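Local coordinates for protein quinoline 2-oxidoreductase medium subunit (PDB 1T3Q) that probably passes electrons through its bound FAD, as the flavoprotein subunit of a molybdenum hydroxylase that oxidises quinoline, at residues A118-E123 and K153-T158; F126-L131 and V167-P172; G72-H77 and R108-G113. All coordinates share one frame; numbering follows the deposited sequence.

Contact 1: residues A118-E123 and K153-T158; sequences ADAGAE and KGHYFT. With FAD (flavin-adenine dinucleotide), chain R.
An Asx turn at Asp119 docks here against His155 and Tyr156 at the tip of a short, bulged beta hairpin, beside the flavin end of the FAD pocket. The loop 118-123 links helix 111-117 to helix 123-130, and two backbone groups of it are gripped by the hairpin. Ala118, with positive phi just past the helix end, offers its O to Tyr156 N at 2.8 Å, the N-H arriving from above the carbonyl plane. Two residues on, Ala120 N donates to His155 ND1 at 2.9 Å, nearly straight (168°) and almost exactly in the imidazole plane. His155 can reach it because its CG stands anti to the backbone N (chi1 -167°). Asp119 lies side by side with this ring, its carboxylate turned 76° against it, and Asp119 OD1 meets His155 CE1 at the edge of the ring, 3.3 Å away. That same OD1 closes the Asx turn by accepting from Gly121 N at 2.6 Å, on its anti side, so the carboxylate is unlikely to turn easily. The other oxygen, OD2, is joined to Tyr156 OH by a water that donates to the carboxylate. Tyr156 sits in a type II turn running from Gly154 to Phe157, and its ring takes His155 CE1 over one face, offset toward the rim. Lys153 and Gly154, both facing Phe157, make the classic beta bulge of the hairpin. At the far end of the loop Glu123 OE2 accepts from flavin N3 at 2.8 Å, while Glu123 N reaches flavin O2 only weakly. Where the loop starts, methyl meets methyl tightly: Ala118 CB and Thr158 CG2 are just 3.3 Å apart.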
loop_
_atom_site.group_PDB
_atom_site.type_symbol
_atom_site.label_atom_id
_atom_site.label_comp_id
_atom_site.label_asym_id
_atom_site.label_seq_id
_atom_site.Cartn_x
_atom_site.Cartn_y
_atom_site.Cartn_z
ATOM N N ALA C 118 44.048 21.018 -0.396
ATOM C CA ALA C 118 44.694 22.169 0.227
ATOM C C ALA C 118 43.827 23.089 1.087
ATOM O O ALA C 118 43.898 24.318 0.965
ATOM C CB ALA C 118 45.406 22.988 -0.841
ATOM N N ASP C 119 43.004 22.512 1.950
ATOM C CA ASP C 119 42.197 23.345 2.831
ATOM C C ASP C 119 43.206 23.985 3.792
ATOM O O ASP C 119 44.046 23.293 4.363
ATOM C CB ASP C 119 41.193 22.496 3.616
ATOM C CG ASP C 119 40.223 23.343 4.420
ATOM O OD1 ASP C 119 40.682 24.266 5.121
ATOM O OD2 ASP C 119 39.001 23.088 4.358
ATOM N N ALA C 120 43.131 25.301 3.958
ATOM C CA ALA C 120 44.055 25.998 4.846
ATOM C C ALA C 120 43.850 25.571 6.295
ATOM O O ALA C 120 44.670 25.877 7.156
ATOM C CB ALA C 120 43.873 27.505 4.721
ATOM N N GLY C 121 42.757 24.859 6.556
ATOM C CA GLY C 121 42.477 24.410 7.906
ATOM C C GLY C 121 42.816 22.948 8.113
ATOM O O GLY C 121 42.640 22.421 9.207
ATOM N N ALA C 122 43.318 22.295 7.068
ATOM C CA ALA C 122 43.662 20.876 7.134
ATOM C C ALA C 122 45.000 20.601 7.813
ATOM O O ALA C 122 45.930 21.404 7.727
ATOM C CB ALA C 122 43.668 20.283 5.729
ATOM N N GLU C 123 45.093 19.452 8.476
ATOM C CA GLU C 123 46.316 19.065 9.174
ATOM C C GLU C 123 47.492 18.678 8.277
ATOM O O GLU C 123 48.617 19.116 8.513
ATOM C CB GLU C 123 46.042 17.902 10.144
ATOM C CG GLU C 123 45.365 18.300 11.447
ATOM C CD GLU C 123 43.884 18.584 11.282
ATOM O OE1 GLU C 123 43.255 19.091 12.240
ATOM O OE2 GLU C 123 43.343 18.294 10.195
ATOM N N LYS C 153 50.214 26.820 -1.483
ATOM C CA LYS C 153 50.295 28.257 -1.713
ATOM C C LYS C 153 49.206 29.077 -1.031
ATOM O O LYS C 153 49.333 30.298 -0.903
ATOM C CB LYS C 153 50.276 28.529 -3.217
ATOM C CG LYS C 153 51.365 27.786 -3.983
ATOM C CD LYS C 153 51.307 28.081 -5.474
ATOM C CE LYS C 153 51.611 29.542 -5.772
ATOM N N GLY C 154 48.140 28.409 -0.603
ATOM C CA GLY C 154 47.047 29.098 0.058
ATOM C C GLY C 154 45.806 28.233 0.147
ATOM O O GLY C 154 45.828 27.058 -0.225
ATOM N N HIS C 155 44.718 28.810 0.640
ATOM C CA HIS C 155 43.469 28.075 0.773
ATOM C C HIS C 155 43.001 27.596 -0.600
ATOM O O HIS C 155 42.682 28.408 -1.470
ATOM C CB HIS C 155 42.406 28.969 1.411
ATOM C CG HIS C 155 41.192 28.227 1.867
ATOM N ND1 HIS C 155 41.263 27.124 2.690
ATOM C CD2 HIS C 155 39.876 28.435 1.627
ATOM C CE1 HIS C 155 40.043 26.683 2.937
ATOM N NE2 HIS C 155 39.182 27.462 2.305
ATOM N N TYR C 156 42.962 26.276 -0.779
ATOM C CA TYR C 156 42.558 25.656 -2.044
ATOM C C TYR C 156 43.469 26.125 -3.171
ATOM O O TYR C 156 43.035 26.283 -4.312
ATOM C CB TYR C 156 41.108 26.004 -2.400
ATOM C CG TYR C 156 40.092 25.637 -1.342
ATOM C CD1 TYR C 156 40.196 24.446 -0.623
ATOM C CD2 TYR C 156 39.013 26.478 -1.072
ATOM C CE1 TYR C 156 39.252 24.104 0.341
ATOM C CE2 TYR C 156 38.063 26.144 -0.112
ATOM C CZ TYR C 156 38.189 24.957 0.592
ATOM O OH TYR C 156 37.258 24.634 1.552
ATOM N N PHE C 157 44.737 26.342 -2.843
ATOM C CA PHE C 157 45.708 26.825 -3.816
ATOM C C PHE C 157 47.023 26.058 -3.694
ATOM O O PHE C 157 47.725 26.178 -2.691
ATOM C CB PHE C 157 45.953 28.317 -3.567
ATOM C CG PHE C 157 46.780 28.996 -4.624
ATOM C CD1 PHE C 157 47.329 30.251 -4.378
ATOM C CD2 PHE C 157 46.989 28.402 -5.868
ATOM C CE1 PHE C 157 48.075 30.909 -5.354
ATOM C CE2 PHE C 157 47.731 29.050 -6.848
ATOM C CZ PHE C 157 48.275 30.307 -6.591
ATOM N N THR C 158 47.355 25.270 -4.714
ATOM C CA THR C 158 48.596 24.503 -4.698
ATOM C C THR C 158 49.438 24.775 -5.942
ATOM O O THR C 158 48.992 25.449 -6.873
ATOM C CB THR C 158 48.337 22.985 -4.631
ATOM O OG1 THR C 158 47.809 22.537 -5.886
ATOM C CG2 THR C 158 47.354 22.657 -3.520
HETATM P PA FAD R . 39.316 13.679 -2.852
HETATM O O1A FAD R . 38.160 14.308 -2.157
HETATM O O2A FAD R . 39.088 12.735 -3.774
HETATM O O5B FAD R . 39.783 14.906 -3.614
HETATM C C5B FAD R . 40.577 16.006 -3.061
HETATM C C4B FAD R . 40.969 17.002 -4.234
HETATM O O4B FAD R . 42.356 16.649 -4.621
HETATM C C3B FAD R . 40.165 16.994 -5.579
HETATM O O3B FAD R . 40.129 18.258 -6.171
HETATM C C2B FAD R . 40.940 15.925 -6.410
HETATM O O2B FAD R . 40.812 16.127 -7.795
HETATM C C1B FAD R . 42.362 16.202 -6.020
HETATM N N9A FAD R . 43.236 15.031 -5.981
HETATM C C8A FAD R . 43.092 13.906 -5.195
HETATM N N7A FAD R . 44.161 13.113 -5.217
HETATM C C5A FAD R . 45.040 13.736 -6.071
HETATM C C6A FAD R . 46.429 13.393 -6.517
HETATM N N6A FAD R . 47.073 12.311 -6.158
HETATM N N1A FAD R . 47.004 14.306 -7.392
HETATM C C2A FAD R . 46.359 15.453 -7.803
HETATM N N3A FAD R . 45.097 15.841 -7.456
HETATM C C4A FAD R . 44.453 14.924 -6.632
HETATM N N1 FAD R . 40.477 16.984 6.656
HETATM C C2 FAD R . 41.340 17.438 7.569
HETATM O O2 FAD R . 42.426 17.866 7.266
HETATM N N3 FAD R . 40.951 17.626 8.938
HETATM C C4 FAD R . 39.639 17.430 9.364
HETATM O O4 FAD R . 39.359 17.641 10.522
HETATM C C4X FAD R . 38.661 17.009 8.356
HETATM N N5 FAD R . 37.349 16.800 8.703
HETATM C C5X FAD R . 36.488 16.303 7.741
HETATM C C6 FAD R . 35.122 16.096 8.120
HETATM C C7 FAD R . 34.185 15.593 7.217
HETATM C C7M FAD R . 32.747 15.426 7.660
HETATM C C8 FAD R . 34.603 15.237 5.840
HETATM C C8M FAD R . 33.643 14.684 4.814
HETATM C C9 FAD R . 35.960 15.415 5.457
HETATM C C9A FAD R . 36.903 15.957 6.386
HETATM N N10 FAD R . 38.313 16.198 6.069
HETATM C C10 FAD R . 39.164 16.737 6.986
HETATM C "C1'" FAD R . 38.753 16.017 4.660
HETATM C "C2'" FAD R . 39.544 14.696 4.431
HETATM O "O2'" FAD R . 40.851 14.819 4.999
HETATM C "C3'" FAD R . 39.592 14.496 2.914
HETATM O "O3'" FAD R . 39.700 13.081 2.705
HETATM C "C4'" FAD R . 40.791 15.207 2.233
HETATM O "O4'" FAD R . 40.753 16.620 2.458
HETATM C "C5'" FAD R . 40.675 14.936 0.759
HETATM O "O5'" FAD R . 41.335 13.571 0.426
HETATM P P FAD R . 40.608 12.613 -0.479
HETATM O O1P FAD R . 41.556 11.419 -0.640
HETATM O O2P FAD R . 39.311 12.337 -0.068
HETATM O O3P FAD R . 40.495 13.257 -1.799
HETATM O O HOH W 1 37.365 22.002 2.532
#

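Contact 2: residues F126-L131 and V167-P172; sequences FLMATL and VRVEIP
The chain of Met128 bends at chi2 (-55°), which turns SD toward Ile171, whose CD1 is extended to meet it (chi2 175°). A further bend at chi3, 100°, swings CE to the same isoleucine. The two side chains cross at about a right angle, with SD of Met128 3.5 Å from CD1 of Ile171 and CE 3.8 Å from that methyl. SD also touches CG1 of Val169, at 3.8 Å, and so bridges two residues of the strand. The other branch of Ile171 serves a second residue: CG2 lies 4.1 Å from CB of Leu131 and equally far from its CD1. Ile171 is thus shared, its long arm on Met128 and its short one on Leu131. This is helix-on-sheet packing inside the FAD-binding domain, where helix 123-130 and the residue that follows it lie against strand 165-172, the middle strand of a five-stranded antiparallel sheet. Val169 and Ile171 point to the helix, whereas Glu170 points away and holds Arg168 NE in a salt bridge, with Tyr136 giving the guanidinium a cation-pi partner. Leu93, from helix 92-97, also packs on Ile171, so the isoleucine sits where two helices meet the sheet. An alanine here would probably leave Met128 SD and CE without their methyl partner and Leu131 without its contact to CG2, opening a gap between helix and strand and freeing the methionine to turn. No direct hydrogen bond joins the segments. Toward the end of the strand Leu131 O lies 3.7 Å from Pro172 CD, and a water bridges the two backbones, donating to Leu131 O, at 2.6 Å, and to Pro172 O.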
loop_
_atom_site.group_PDB
_atom_site.type_symbol
_atom_site.label_atom_id
_atom_site.label_comp_id
_atom_site.label_asym_id
_atom_site.label_seq_id
_atom_site.Cartn_x
_atom_site.Cartn_y
_atom_site.Cartn_z
ATOM N N PHE C 126 49.586 21.501 6.529
ATOM C CA PHE C 126 50.341 22.177 7.573
ATOM C C PHE C 126 51.514 21.332 8.054
ATOM O O PHE C 126 52.632 21.828 8.190
ATOM C CB PHE C 126 49.437 22.491 8.773
ATOM C CG PHE C 126 50.198 22.783 10.041
ATOM C CD1 PHE C 126 50.869 23.993 10.208
ATOM C CD2 PHE C 126 50.280 21.830 11.052
ATOM C CE1 PHE C 126 51.613 24.247 11.364
ATOM C CE2 PHE C 126 51.022 22.073 12.211
ATOM C CZ PHE C 126 51.690 23.283 12.367
ATOM N N LEU C 127 51.252 20.057 8.321
ATOM C CA LEU C 127 52.290 19.161 8.823
ATOM C C LEU C 127 53.411 18.884 7.825
ATOM O O LEU C 127 54.594 18.966 8.169
ATOM C CB LEU C 127 51.674 17.834 9.269
ATOM C CG LEU C 127 52.645 16.874 9.961
ATOM C CD1 LEU C 127 53.143 17.495 11.265
ATOM C CD2 LEU C 127 51.948 15.550 10.235
ATOM N N MET C 128 53.048 18.546 6.594
ATOM C CA MET C 128 54.062 18.259 5.584
ATOM C C MET C 128 55.010 19.439 5.391
ATOM O O MET C 128 56.222 19.255 5.283
ATOM C CB MET C 128 53.400 17.887 4.257
ATOM C CG MET C 128 52.597 16.597 4.311
ATOM S SD MET C 128 53.558 15.178 4.910
ATOM C CE MET C 128 53.029 15.090 6.643
ATOM N N ALA C 129 54.461 20.650 5.354
ATOM C CA ALA C 129 55.283 21.843 5.184
ATOM C C ALA C 129 56.213 21.995 6.376
ATOM O O ALA C 129 57.408 22.248 6.220
ATOM C CB ALA C 129 54.398 23.086 5.051
ATOM N N THR C 130 55.652 21.824 7.568
ATOM C CA THR C 130 56.396 21.947 8.809
ATOM C C THR C 130 57.509 20.908 8.941
ATOM O O THR C 130 58.578 21.194 9.486
ATOM C CB THR C 130 55.435 21.837 10.014
ATOM O OG1 THR C 130 54.491 22.915 9.962
ATOM C CG2 THR C 130 56.194 21.905 11.321
ATOM N N LEU C 131 57.259 19.703 8.446
ATOM C CA LEU C 131 58.252 18.639 8.518
ATOM C C LEU C 131 59.236 18.704 7.359
ATOM O O LEU C 131 60.106 17.845 7.224
ATOM C CB LEU C 131 57.559 17.276 8.535
ATOM C CG LEU C 131 56.728 17.016 9.791
ATOM C CD1 LEU C 131 56.044 15.669 9.679
ATOM C CD2 LEU C 131 57.631 17.069 11.019
ATOM N N VAL C 167 52.162 12.168 -6.848
ATOM C CA VAL C 167 52.428 10.740 -6.764
ATOM C C VAL C 167 52.780 10.244 -5.373
ATOM O O VAL C 167 52.289 9.208 -4.928
ATOM C CB VAL C 167 53.558 10.347 -7.731
ATOM C CG1 VAL C 167 53.937 8.885 -7.532
ATOM C CG2 VAL C 167 53.104 10.592 -9.159
ATOM N N ARG C 168 53.649 10.972 -4.690
ATOM C CA ARG C 168 54.049 10.572 -3.353
ATOM C C ARG C 168 54.642 11.746 -2.606
ATOM O O ARG C 168 54.941 12.787 -3.187
ATOM C CB ARG C 168 55.079 9.437 -3.412
ATOM C CG ARG C 168 56.378 9.819 -4.106
ATOM C CD ARG C 168 57.458 8.760 -3.916
ATOM N NE ARG C 168 58.719 9.189 -4.516
ATOM C CZ ARG C 168 58.932 9.265 -5.826
ATOM N NH1 ARG C 168 60.104 9.675 -6.284
ATOM N NH2 ARG C 168 57.979 8.912 -6.679
ATOM N N VAL C 169 54.786 11.564 -1.302
ATOM C CA VAL C 169 55.352 12.577 -0.444
ATOM C C VAL C 169 56.511 11.917 0.274
ATOM O O VAL C 169 56.387 10.798 0.770
ATOM C CB VAL C 169 54.339 13.065 0.605
ATOM C CG1 VAL C 169 54.993 14.098 1.507
ATOM C CG2 VAL C 169 53.116 13.647 -0.084
ATOM N N GLU C 170 57.645 12.600 0.303
ATOM C CA GLU C 170 58.807 12.063 0.982
ATOM C C GLU C 170 59.075 12.937 2.194
ATOM O O GLU C 170 59.311 14.137 2.073
ATOM C CB GLU C 170 60.006 12.016 0.027
ATOM C CG GLU C 170 59.834 10.953 -1.065
ATOM C CD GLU C 170 61.073 10.732 -1.922
ATOM O OE1 GLU C 170 60.995 9.910 -2.859
ATOM O OE2 GLU C 170 62.117 11.370 -1.668
ATOM N N ILE C 171 59.000 12.323 3.369
ATOM C CA ILE C 171 59.206 13.028 4.625
ATOM C C ILE C 171 60.534 12.658 5.262
ATOM O O ILE C 171 60.784 11.489 5.555
ATOM C CB ILE C 171 58.100 12.689 5.644
ATOM C CG1 ILE C 171 56.724 12.868 5.004
ATOM C CG2 ILE C 171 58.231 13.582 6.871
ATOM C CD1 ILE C 171 55.581 12.440 5.899
ATOM N N PRO C 172 61.409 13.651 5.482
ATOM C CA PRO C 172 62.704 13.368 6.102
ATOM C C PRO C 172 62.461 12.926 7.539
ATOM O O PRO C 172 61.700 13.568 8.262
ATOM C CB PRO C 172 63.419 14.717 6.047
ATOM C CG PRO C 172 62.791 15.399 4.874
ATOM C CD PRO C 172 61.335 15.055 5.045
HETATM O O HOH W 2 61.221 16.137 8.859
#

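Contact 3: residues G72-H77 and R108-G113; sequences GAMVTH and RGTLGG. With FAD (flavin-adenine dinucleotide), chain R.
Ala73 and Gly112 approach to 3.9 Å between their CA atoms, remarkably close for two backbones, and a CB on Gly112 would collide with that of Ala73. Thr76 and Thr110, nearly as near, form a single beta bridge. Three backbone hydrogen bonds lace the two segments together: Ala73 O takes Gly112 N on a lone pair, Val75 O takes Leu111 N almost along its C=O axis, and Gly109 O takes His77 N at 2.8 Å. The same Gly109 O lies over one face of the His77 ring, offset toward the rim. The imidazole, pressed against this backbone, shares a hydrogen bond of 3.0 Å between NE2 and the ribityl O2' of FAD. Thr110 is the N-cap of its helix: OG1, set between the backbone N and the carbonyl carbon (chi1 67°), accepts from Gly113 N at 2.9 Å. Thr110 OG1 also donates to FAD O1P, a phosphate oxygen, at 2.7 Å. Thr110 N donates to O1P too, so one residue grips that oxygen twice at a helix start whose dipole would be likely to favour the negative charge. Gly109 also has little room, its CA being 3.1 Å from FAD O3'. The loop 72-77 leads from strand 68-72 into helix 77-82, where Thr76 caps Arg79 N, and it lies against the N-terminal end of helix 111-117.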
loop_
_atom_site.group_PDB
_atom_site.type_symbol
_atom_site.label_atom_id
_atom_site.label_comp_id
_atom_site.label_asym_id
_atom_site.label_seq_id
_atom_site.Cartn_x
_atom_site.Cartn_y
_atom_site.Cartn_z
ATOM N N GLY C 72 52.844 7.102 -0.470
ATOM C CA GLY C 72 52.133 7.296 -1.722
ATOM C C GLY C 72 50.903 8.168 -1.550
ATOM O O GLY C 72 50.301 8.195 -0.479
ATOM N N ALA C 73 50.530 8.874 -2.613
ATOM C CA ALA C 73 49.377 9.769 -2.584
ATOM C C ALA C 73 48.056 9.093 -2.216
ATOM O O ALA C 73 47.177 9.730 -1.629
ATOM C CB ALA C 73 49.238 10.467 -3.934
ATOM N N MET C 74 47.907 7.814 -2.550
ATOM C CA MET C 74 46.665 7.110 -2.255
ATOM C C MET C 74 46.642 6.370 -0.918
ATOM O O MET C 74 45.751 5.555 -0.662
ATOM C CB MET C 74 46.321 6.153 -3.400
ATOM C CG MET C 74 45.827 6.863 -4.659
ATOM S SD MET C 74 44.330 7.870 -4.344
ATOM C CE MET C 74 43.072 6.627 -4.513
ATOM N N VAL C 75 47.622 6.651 -0.069
ATOM C CA VAL C 75 47.677 6.034 1.254
ATOM C C VAL C 75 46.621 6.748 2.102
ATOM O O VAL C 75 46.654 7.969 2.241
ATOM C CB VAL C 75 49.078 6.209 1.900
ATOM C CG1 VAL C 75 49.063 5.714 3.337
ATOM C CG2 VAL C 75 50.121 5.441 1.087
ATOM N N THR C 76 45.682 5.982 2.654
ATOM C CA THR C 76 44.603 6.544 3.466
ATOM C C THR C 76 45.068 7.071 4.816
ATOM O O THR C 76 46.102 6.653 5.332
ATOM C CB THR C 76 43.495 5.493 3.724
ATOM O OG1 THR C 76 44.053 4.367 4.417
ATOM C CG2 THR C 76 42.886 5.027 2.409
ATOM N N HIS C 77 44.305 8.000 5.386
ATOM C CA HIS C 77 44.653 8.537 6.694
ATOM C C HIS C 77 44.745 7.345 7.644
ATOM O O HIS C 77 45.639 7.275 8.491
ATOM C CB HIS C 77 43.580 9.501 7.207
ATOM C CG HIS C 77 43.345 10.684 6.322
ATOM N ND1 HIS C 77 44.358 11.314 5.632
ATOM C CD2 HIS C 77 42.217 11.381 6.052
ATOM C CE1 HIS C 77 43.864 12.349 4.976
ATOM N NE2 HIS C 77 42.567 12.413 5.215
ATOM N N ARG C 108 38.704 6.526 4.113
ATOM C CA ARG C 108 38.690 6.831 2.679
ATOM C C ARG C 108 39.636 7.961 2.284
ATOM O O ARG C 108 40.239 7.924 1.208
ATOM C CB ARG C 108 37.274 7.196 2.210
ATOM C CG ARG C 108 36.291 6.035 2.183
ATOM C CD ARG C 108 35.047 6.385 1.363
ATOM N NE ARG C 108 35.345 6.571 -0.061
ATOM C CZ ARG C 108 35.571 5.581 -0.922
ATOM N NH1 ARG C 108 35.836 5.853 -2.196
ATOM N NH2 ARG C 108 35.517 4.316 -0.520
ATOM N N GLY C 109 39.747 8.970 3.142
ATOM C CA GLY C 109 40.614 10.099 2.856
ATOM C C GLY C 109 42.064 9.692 2.682
ATOM O O GLY C 109 42.545 8.786 3.365
ATOM N N THR C 110 42.765 10.364 1.771
ATOM C CA THR C 110 44.166 10.048 1.507
ATOM C C THR C 110 45.086 11.245 1.718
ATOM O O THR C 110 44.644 12.397 1.737
ATOM C CB THR C 110 44.364 9.543 0.056
ATOM O OG1 THR C 110 44.109 10.612 -0.866
ATOM C CG2 THR C 110 43.416 8.390 -0.243
ATOM N N LEU C 111 46.374 10.965 1.874
ATOM C CA LEU C 111 47.366 12.014 2.062
ATOM C C LEU C 111 47.395 12.896 0.810
ATOM O O LEU C 111 47.339 14.124 0.899
ATOM C CB LEU C 111 48.749 11.388 2.304
ATOM C CG LEU C 111 49.930 12.355 2.438
ATOM C CD1 LEU C 111 49.705 13.294 3.625
ATOM C CD2 LEU C 111 51.226 11.562 2.615
ATOM N N GLY C 112 47.473 12.258 -0.355
ATOM C CA GLY C 112 47.507 12.994 -1.607
ATOM C C GLY C 112 46.273 13.853 -1.827
ATOM O O GLY C 112 46.375 14.992 -2.289
ATOM N N GLY C 113 45.105 13.309 -1.506
ATOM C CA GLY C 113 43.871 14.059 -1.673
ATOM C C GLY C 113 43.806 15.250 -0.736
ATOM O O GLY C 113 43.358 16.335 -1.116
HETATM P PA FAD R . 39.316 13.679 -2.852
HETATM O O1A FAD R . 38.160 14.308 -2.157
HETATM O O2A FAD R . 39.088 12.735 -3.774
HETATM O O5B FAD R . 39.783 14.906 -3.614
HETATM C C5B FAD R . 40.577 16.006 -3.061
HETATM C C4B FAD R . 40.969 17.002 -4.234
HETATM O O4B FAD R . 42.356 16.649 -4.621
HETATM C C3B FAD R . 40.165 16.994 -5.579
HETATM O O3B FAD R . 40.129 18.258 -6.171
HETATM C C2B FAD R . 40.940 15.925 -6.410
HETATM O O2B FAD R . 40.812 16.127 -7.795
HETATM C C1B FAD R . 42.362 16.202 -6.020
HETATM N N9A FAD R . 43.236 15.031 -5.981
HETATM C C8A FAD R . 43.092 13.906 -5.195
HETATM N N7A FAD R . 44.161 13.113 -5.217
HETATM C C5A FAD R . 45.040 13.736 -6.071
HETATM C C6A FAD R . 46.429 13.393 -6.517
HETATM N N6A FAD R . 47.073 12.311 -6.158
HETATM N N1A FAD R . 47.004 14.306 -7.392
HETATM C C2A FAD R . 46.359 15.453 -7.803
HETATM N N3A FAD R . 45.097 15.841 -7.456
HETATM C C4A FAD R . 44.453 14.924 -6.632
HETATM N N1 FAD R . 40.477 16.984 6.656
HETATM C C2 FAD R . 41.340 17.438 7.569
HETATM O O2 FAD R . 42.426 17.866 7.266
HETATM N N3 FAD R . 40.951 17.626 8.938
HETATM C C4 FAD R . 39.639 17.430 9.364
HETATM O O4 FAD R . 39.359 17.641 10.522
HETATM C C4X FAD R . 38.661 17.009 8.356
HETATM N N5 FAD R . 37.349 16.800 8.703
HETATM C C5X FAD R . 36.488 16.303 7.741
HETATM C C6 FAD R . 35.122 16.096 8.120
HETATM C C7 FAD R . 34.185 15.593 7.217
HETATM C C7M FAD R . 32.747 15.426 7.660
HETATM C C8 FAD R . 34.603 15.237 5.840
HETATM C C8M FAD R . 33.643 14.684 4.814
HETATM C C9 FAD R . 35.960 15.415 5.457
HETATM C C9A FAD R . 36.903 15.957 6.386
HETATM N N10 FAD R . 38.313 16.198 6.069
HETATM C C10 FAD R . 39.164 16.737 6.986
HETATM C "C1'" FAD R . 38.753 16.017 4.660
HETATM C "C2'" FAD R . 39.544 14.696 4.431
HETATM O "O2'" FAD R . 40.851 14.819 4.999
HETATM C "C3'" FAD R . 39.592 14.496 2.914
HETATM O "O3'" FAD R . 39.700 13.081 2.705
HETATM C "C4'" FAD R . 40.791 15.207 2.233
HETATM O "O4'" FAD R . 40.753 16.620 2.458
HETATM C "C5'" FAD R . 40.675 14.936 0.759
HETATM O "O5'" FAD R . 41.335 13.571 0.426
HETATM P P FAD R . 40.608 12.613 -0.479
HETATM O O1P FAD R . 41.556 11.419 -0.640
HETATM O O2P FAD R . 39.311 12.337 -0.068
HETATM O O3P FAD R . 40.495 13.257 -1.799
#

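Overall arrangement
From the N terminus, contact 3 comes first: it closes a largely helical excursion between the end of strand 68-72 and the start of helix 111-117. That helix then runs into the loop 118-123, where contact 1 opens, and helix 123-130 follows at once, opening contact 2. Contact 1 closes at the hairpin 153-158 and contact 2 only later, on strand 165-172, so these two cross, while contact 3 stands before both in series. Contacts 2 and 3 meet directly, through a probable hydrogen bond from Ala73 N to Val167 O and packing of Val169 on Leu111. Contacts 1 and 3 do not touch, yet FAD spans both.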